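Local coordinates for protein putative transcriptional regulator (TetR/AcrR family) (Acinetobacter sp., PDB 3KNW) that probably binds DNA as a dimeric, all-helical transcriptional regulator of the TetR/AcrR family, at residues S155-S159 against K197-D201; V27-V33 against K116-E120; I169-Y173 against A192-T196. All coordinates share one frame; numbering follows the deposited sequence.

Contact 1. Residues S155-S159 against K197-D201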
# COMPACT_ATOMS: atom_id res chain seq x y z
N SER A 155 -0.27 -28.80 -10.51
CA SER A 155 -1.48 -27.99 -10.21
C SER A 155 -1.30 -26.51 -10.63
O SER A 155 -2.29 -25.82 -10.86
CB SER A 155 -1.92 -28.13 -8.74
OG SER A 155 -1.02 -27.49 -7.85
N ILE A 156 -0.05 -26.04 -10.76
CA ILE A 156 0.23 -24.66 -11.24
C ILE A 156 0.98 -24.73 -12.55
O ILE A 156 2.09 -25.14 -12.58
CB ILE A 156 0.98 -23.83 -10.21
CG1 ILE A 156 0.06 -23.60 -8.99
CG2 ILE A 156 1.35 -22.52 -10.82
CD1 ILE A 156 0.73 -23.14 -7.73
N GLN A 157 0.34 -24.38 -13.65
CA GLN A 157 0.92 -24.65 -14.95
C GLN A 157 1.86 -23.57 -15.41
O GLN A 157 2.57 -23.73 -16.41
CB GLN A 157 -0.20 -24.83 -15.98
CG GLN A 157 -1.10 -26.08 -15.71
CD GLN A 157 -2.17 -25.82 -14.63
OE1 GLN A 157 -2.48 -24.66 -14.28
NE2 GLN A 157 -2.73 -26.90 -14.09
N THR A 158 1.89 -22.44 -14.69
CA THR A 158 2.72 -21.35 -15.14
C THR A 158 4.15 -21.79 -14.96
O THR A 158 4.46 -22.53 -14.02
CB THR A 158 2.46 -20.07 -14.36
OG1 THR A 158 3.02 -18.96 -15.06
CG2 THR A 158 3.02 -20.14 -12.92
N SER A 159 5.00 -21.32 -15.86
CA SER A 159 6.42 -21.60 -15.83
C SER A 159 7.23 -20.51 -15.12
O SER A 159 8.43 -20.65 -14.91
CB SER A 159 6.89 -21.71 -17.28
OG SER A 159 6.92 -20.40 -17.83
N LYS A 197 -5.85 -16.34 -11.00
CA LYS A 197 -6.15 -17.58 -11.69
C LYS A 197 -5.51 -17.63 -13.09
O LYS A 197 -4.85 -18.61 -13.41
CB LYS A 197 -7.67 -17.83 -11.78
CG LYS A 197 -8.36 -18.06 -10.42
CD LYS A 197 -9.76 -18.69 -10.65
CE LYS A 197 -10.77 -18.25 -9.61
NZ LYS A 197 -12.21 -18.56 -10.04
N MSE A 198 -5.72 -16.63 -13.94
CA MSE A 198 -4.90 -16.49 -15.15
C MSE A 198 -3.41 -16.76 -14.88
O MSE A 198 -2.77 -17.57 -15.53
CB MSE A 198 -5.01 -15.07 -15.74
CG MSE A 198 -6.43 -14.43 -15.74
SE MSE A 198 -6.72 -12.94 -17.04
CE MSE A 198 -8.51 -13.45 -17.67
N MSE A 199 -2.84 -16.09 -13.89
CA MSE A 199 -1.42 -16.19 -13.65
C MSE A 199 -0.98 -17.62 -13.26
O MSE A 199 0.10 -18.03 -13.61
CB MSE A 199 -1.00 -15.21 -12.55
CG MSE A 199 -1.24 -13.78 -12.93
SE MSE A 199 -0.65 -12.56 -11.58
CE MSE A 199 -1.04 -10.98 -12.58
N LEU A 200 -1.79 -18.39 -12.56
CA LEU A 200 -1.39 -19.76 -12.22
C LEU A 200 -1.48 -20.74 -13.41
O LEU A 200 -0.67 -21.68 -13.51
CB LEU A 200 -2.16 -20.29 -11.00
CG LEU A 200 -1.96 -19.42 -9.74
CD1 LEU A 200 -2.82 -19.92 -8.58
CD2 LEU A 200 -0.49 -19.47 -9.30
N ASP A 201 -2.38 -20.46 -14.36
CA ASP A 201 -2.45 -21.22 -15.61
C ASP A 201 -1.46 -20.60 -16.62
O ASP A 201 -1.69 -20.55 -17.84
CB ASP A 201 -3.91 -21.26 -16.14
CG ASP A 201 -4.96 -21.57 -15.02
OD1 ASP A 201 -6.18 -21.40 -15.21
OD2 ASP A 201 -4.57 -21.99 -13.92
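At the C-terminal end of helix 187-200, in the C-terminal domain of a TetR-family regulator, the carbonyl of Leu200 meets the loop that joins helices 126-153 and 162-183. Two consecutive amides of that loop converge on this one oxygen. Thr158 N donates to Leu200 O over 2.9 Å, coming from above the carbonyl plane, 37° out of it, and with a bent N-H angle of 132°. Gln157 N lies equally near Leu200 O at 2.9 Å, but its hydrogen is directed so obliquely that the bond is weak. Close to the end of the modelled chain, the Leu200 carbonyl thus takes its donors from the loop. The joint closes the end of the last helix of the modelled chain onto a connection between two earlier helices of the C-terminal domain, which TetR-family proteins build entirely from helices.

Side chains pack around these backbone bonds. With CG2 anti to its backbone N, Ile156 lays that methyl 3.9 Å from Leu200 CD2, and the two branched chains cross at a slant. Thr158 turns its CB toward the helix end, reaching to 3.2 Å from Met199 O. Exposed to solvent, Gln157 and Asp201 run side by side in the same direction, their amide and carboxylate planes 74° apart. Gln157 OE1 and Asp201 OD2 stand 3.4 Å from each other, two acceptors close together without a hydrogen bond; Asp201 OD2 instead forms a salt bridge with Arg88 of helix 87-100, whose side chain also touches Ile156, Gln157 and Leu200. Along the same helix end, Met199, a selenomethionine, packs against Val168 of the second subunit.

Contact 2. Residues V27-V33 against K116-E120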
# COMPACT_ATOMS: atom_id res chain seq x y z
N VAL A 27 -3.57 0.09 16.94
CA VAL A 27 -2.64 0.39 15.85
C VAL A 27 -3.26 0.22 14.45
O VAL A 27 -2.87 0.92 13.55
CB VAL A 27 -1.32 -0.43 15.96
CG1 VAL A 27 -0.43 -0.23 14.71
CG2 VAL A 27 -0.55 -0.04 17.21
N LEU A 28 -4.19 -0.69 14.26
CA LEU A 28 -4.90 -0.76 12.97
C LEU A 28 -5.66 0.53 12.65
O LEU A 28 -5.74 0.91 11.49
CB LEU A 28 -5.92 -1.89 12.96
CG LEU A 28 -5.43 -3.34 13.02
CD1 LEU A 28 -6.23 -4.14 14.08
CD2 LEU A 28 -5.53 -3.98 11.65
N ARG A 29 -6.22 1.16 13.68
CA ARG A 29 -6.96 2.40 13.56
C ARG A 29 -6.05 3.60 13.40
O ARG A 29 -6.29 4.44 12.55
CB ARG A 29 -7.86 2.66 14.78
CG ARG A 29 -9.23 1.94 14.78
CD ARG A 29 -9.30 0.79 15.81
NE ARG A 29 -10.68 0.45 16.23
CZ ARG A 29 -11.01 -0.14 17.39
NH1 ARG A 29 -10.09 -0.48 18.30
NH2 ARG A 29 -12.29 -0.40 17.65
N LYS A 30 -5.01 3.69 14.23
CA LYS A 30 -4.30 4.96 14.40
C LYS A 30 -2.79 4.94 14.18
O LYS A 30 -2.12 5.97 14.27
CB LYS A 30 -4.61 5.54 15.79
CG LYS A 30 -6.10 5.88 15.98
CD LYS A 30 -6.40 6.53 17.36
CE LYS A 30 -7.92 6.61 17.64
NZ LYS A 30 -8.70 7.18 16.48
N GLY A 31 -2.22 3.78 13.89
CA GLY A 31 -0.78 3.71 13.75
C GLY A 31 -0.08 3.62 15.09
O GLY A 31 -0.72 3.44 16.17
N PHE A 32 1.25 3.73 15.03
CA PHE A 32 2.05 3.49 16.19
C PHE A 32 2.64 4.76 16.74
O PHE A 32 2.43 5.07 17.92
CB PHE A 32 3.15 2.49 15.89
CG PHE A 32 3.95 2.13 17.08
CD1 PHE A 32 3.41 1.31 18.05
CD2 PHE A 32 5.21 2.66 17.28
CE1 PHE A 32 4.14 1.01 19.19
CE2 PHE A 32 5.95 2.34 18.39
CZ PHE A 32 5.41 1.53 19.34
N VAL A 33 3.37 5.49 15.90
CA VAL A 33 4.04 6.70 16.36
C VAL A 33 3.02 7.75 16.84
O VAL A 33 3.31 8.54 17.74
CB VAL A 33 4.96 7.31 15.29
CG1 VAL A 33 6.04 6.30 14.89
CG2 VAL A 33 4.17 7.71 14.08
N LYS A 116 -0.44 1.11 7.02
CA LYS A 116 -0.17 1.99 8.16
C LYS A 116 1.32 2.09 8.38
O LYS A 116 1.90 3.15 8.20
CB LYS A 116 -0.85 1.48 9.41
CG LYS A 116 -2.37 1.79 9.49
CD LYS A 116 -2.65 3.30 9.62
CE LYS A 116 -4.10 3.61 9.90
NZ LYS A 116 -4.17 4.97 10.59
N MSE A 117 1.99 1.00 8.68
CA MSE A 117 3.40 1.10 9.08
C MSE A 117 4.29 1.65 7.96
O MSE A 117 5.24 2.39 8.25
CB MSE A 117 3.92 -0.24 9.56
CG MSE A 117 3.11 -0.86 10.69
SE MSE A 117 3.34 0.19 12.22
CE MSE A 117 5.01 -0.59 12.63
N ALA A 118 4.00 1.30 6.70
CA ALA A 118 4.72 1.88 5.53
C ALA A 118 4.57 3.40 5.54
O ALA A 118 5.54 4.14 5.40
CB ALA A 118 4.17 1.30 4.18
N ALA A 119 3.33 3.85 5.74
CA ALA A 119 2.99 5.25 5.86
C ALA A 119 3.90 6.01 6.83
O ALA A 119 4.43 7.08 6.49
CB ALA A 119 1.54 5.39 6.30
N GLU A 120 4.07 5.46 8.04
CA GLU A 120 4.82 6.13 9.06
C GLU A 120 6.23 5.59 9.18
O GLU A 120 6.86 5.71 10.23
CB GLU A 120 4.11 5.96 10.42
CG GLU A 120 3.98 4.52 10.94
CD GLU A 120 3.50 4.50 12.37
OE1 GLU A 120 4.36 4.38 13.30
OE2 GLU A 120 2.27 4.61 12.54
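Glu120 and Lys116, one helical turn apart at the end of helix 111-119, reach across to the end of helix 13-30 and grip its backbone at two places. The carboxylate of Glu120 straddles two successive amides. Phe32 N donates to Glu120 OE2 over 2.8 Å in a nearly straight bond of 172°, and Val33 N donates to Glu120 OE1 over 3.0 Å. Both oxygens are met on their syn sides by donors tilted somewhat out of the carboxylate plane, and the pair of bonds fixes the rotation of the group. CG of Glu120 sits between the backbone N and the carbonyl carbon (chi1 63°), and the chain beyond it is extended, which carries the carboxylate straight to the turn. Glu120 OE2 also lies 3.4 Å from Gly31 CA. Gly31 has a positive phi as the chain leaves the helix.

Lys116 takes a bent course, its chain turning at chi2 (-66°) and then running out alongside the last helical carbonyls. Its CE lies 3.5 Å from Leu28 O, and NZ donates to Arg29 O over 2.9 Å from above the carbonyl plane. The same amine has a weak hydrogen bond to Ala119 O of the second subunit.

Val33 comes from the opposite direction and packs both methyls against Glu120 OE1. Deeper in, Phe32 CB approaches the selenium of Met117 to 4.3 Å, while the Phe32 ring receives Lys58 in a cation-pi contact. Segment 27-33 falls within the TetR-family N-terminal region, just ahead of the predicted helix-turn-helix at 36-55. The carboxylate on two amides, and the amine on a helix-end carbonyl where the helix dipole would probably attract it, join this region to the C-terminal domain by polar bonds to the main chain of 29-33.

Contact 3. Residues I169-Y173 against A192-T196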
# COMPACT_ATOMS: atom_id res chain seq x y z
N ILE A 169 2.37 -11.73 -7.11
CA ILE A 169 1.10 -11.95 -6.44
C ILE A 169 1.02 -11.10 -5.16
O ILE A 169 0.04 -10.32 -4.95
CB ILE A 169 0.89 -13.42 -6.14
CG1 ILE A 169 0.63 -14.18 -7.41
CG2 ILE A 169 -0.27 -13.62 -5.20
CD1 ILE A 169 0.65 -15.67 -7.18
N TYR A 170 2.06 -11.16 -4.34
CA TYR A 170 2.00 -10.42 -3.10
C TYR A 170 1.94 -8.88 -3.32
O TYR A 170 1.23 -8.18 -2.62
CB TYR A 170 3.11 -10.83 -2.15
CG TYR A 170 2.95 -10.24 -0.78
CD1 TYR A 170 2.16 -10.85 0.17
CD2 TYR A 170 3.61 -9.10 -0.42
CE1 TYR A 170 2.04 -10.32 1.47
CE2 TYR A 170 3.49 -8.57 0.88
CZ TYR A 170 2.73 -9.21 1.81
OH TYR A 170 2.60 -8.67 3.07
N GLN A 171 2.64 -8.39 -4.31
CA GLN A 171 2.62 -6.97 -4.59
C GLN A 171 1.26 -6.54 -5.06
O GLN A 171 0.78 -5.54 -4.60
CB GLN A 171 3.64 -6.62 -5.64
CG GLN A 171 5.03 -6.53 -5.07
CD GLN A 171 6.10 -6.39 -6.11
OE1 GLN A 171 7.26 -6.56 -5.83
NE2 GLN A 171 5.72 -6.10 -7.31
N MSE A 172 0.63 -7.29 -5.96
CA MSE A 172 -0.70 -6.99 -6.48
C MSE A 172 -1.73 -7.03 -5.43
O MSE A 172 -2.61 -6.16 -5.41
CB MSE A 172 -1.09 -7.94 -7.60
CG MSE A 172 -2.55 -7.82 -8.12
SE MSE A 172 -2.76 -9.14 -9.54
CE MSE A 172 -3.02 -10.69 -8.50
N TYR A 173 -1.63 -7.96 -4.47
CA TYR A 173 -2.63 -7.94 -3.39
C TYR A 173 -2.49 -6.77 -2.46
O TYR A 173 -3.48 -6.17 -2.09
CB TYR A 173 -2.67 -9.25 -2.61
CG TYR A 173 -3.51 -10.26 -3.35
CD1 TYR A 173 -3.06 -10.86 -4.54
CD2 TYR A 173 -4.77 -10.61 -2.90
CE1 TYR A 173 -3.80 -11.82 -5.20
CE2 TYR A 173 -5.52 -11.58 -3.60
CZ TYR A 173 -5.04 -12.15 -4.75
OH TYR A 173 -5.82 -13.07 -5.43
N ALA A 192 -8.09 -8.89 -8.29
CA ALA A 192 -6.86 -9.60 -7.97
C ALA A 192 -7.08 -11.13 -7.89
O ALA A 192 -6.27 -11.92 -8.40
CB ALA A 192 -6.32 -9.14 -6.60
N LEU A 193 -8.15 -11.52 -7.18
CA LEU A 193 -8.57 -12.92 -7.12
C LEU A 193 -8.75 -13.53 -8.49
O LEU A 193 -8.22 -14.58 -8.79
CB LEU A 193 -9.86 -13.10 -6.30
CG LEU A 193 -9.64 -13.20 -4.77
CD1 LEU A 193 -10.98 -13.19 -4.00
CD2 LEU A 193 -8.82 -14.48 -4.41
N GLU A 194 -9.47 -12.84 -9.35
CA GLU A 194 -9.79 -13.40 -10.66
C GLU A 194 -8.51 -13.43 -11.50
O GLU A 194 -8.24 -14.38 -12.19
CB GLU A 194 -10.96 -12.63 -11.34
CG GLU A 194 -11.60 -13.39 -12.50
CD GLU A 194 -12.18 -14.80 -12.13
OE1 GLU A 194 -12.29 -15.68 -13.04
OE2 GLU A 194 -12.54 -15.01 -10.93
N SER A 195 -7.67 -12.42 -11.34
CA SER A 195 -6.40 -12.37 -12.00
C SER A 195 -5.35 -13.40 -11.55
O SER A 195 -4.61 -13.90 -12.40
CB SER A 195 -5.85 -10.95 -11.88
OG SER A 195 -6.38 -10.22 -12.98
N THR A 196 -5.29 -13.72 -10.26
CA THR A 196 -4.40 -14.73 -9.77
C THR A 196 -4.63 -16.11 -10.48
O THR A 196 -3.71 -16.93 -10.58
CB THR A 196 -4.55 -14.93 -8.23
OG1 THR A 196 -4.41 -13.67 -7.56
CG2 THR A 196 -3.50 -15.94 -7.69
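Tyr173, with CG swung to chi1 -82°, and Thr196, with OG1 anti to its carbonyl carbon (chi1 -53°), bring their hydroxyls together between two nearly antiparallel helix segments, 162° apart in direction. Tyr173 OH donates to Thr196 OG1 over 2.6 Å, and OG1 lies at the edge of the ring, in its plane. Thr196 OG1 in turn donates to Ala192 O one turn back in its own helix, at 2.7 Å, forming a relay from tyrosine through threonine to the main chain. Ala192 O also takes the amide of Thr196 from the opposite face of its plane. Ala192 CB lies over a face of the Tyr173 ring, 3.9 Å from its centroid, in a CH-pi contact. Beside it Met172, a selenomethionine bent at chi3, places CE 4.1 Å from Ala192 CB. Leu193 CD2 also approaches the hydroxyl, 3.5 Å from Tyr173 OH.

Helix 87-100 packs against this pair, its Leu95 touching both Tyr173 and Thr196, whereas Ala192, Met172 and Ser195 also face helix 162-183 of the second subunit, meeting Gln171 and Val168 there.

Overall arrangement
Contacts 1 and 3 are successive stations along helix 187-200, their centres 13 Å apart, and they touch where Met199 CE packs 4.0 Å from Met172 SE. In sequence, contact 3 is nested within the loop closed by contact 1. Contact 2 closes earlier in the chain, joining the end of helix 13-30, just ahead of the predicted helix-turn-helix, to the C-terminal domain; its centre is 24 Å from that of contact 3 and 35 Å from that of contact 1, which lies across the chain's centre. No atoms of contact 2 touch either of the others, the nearest approach to contact 3 being about 10 Å. All three reach the second subunit, so the dimer interface is their common neighbour.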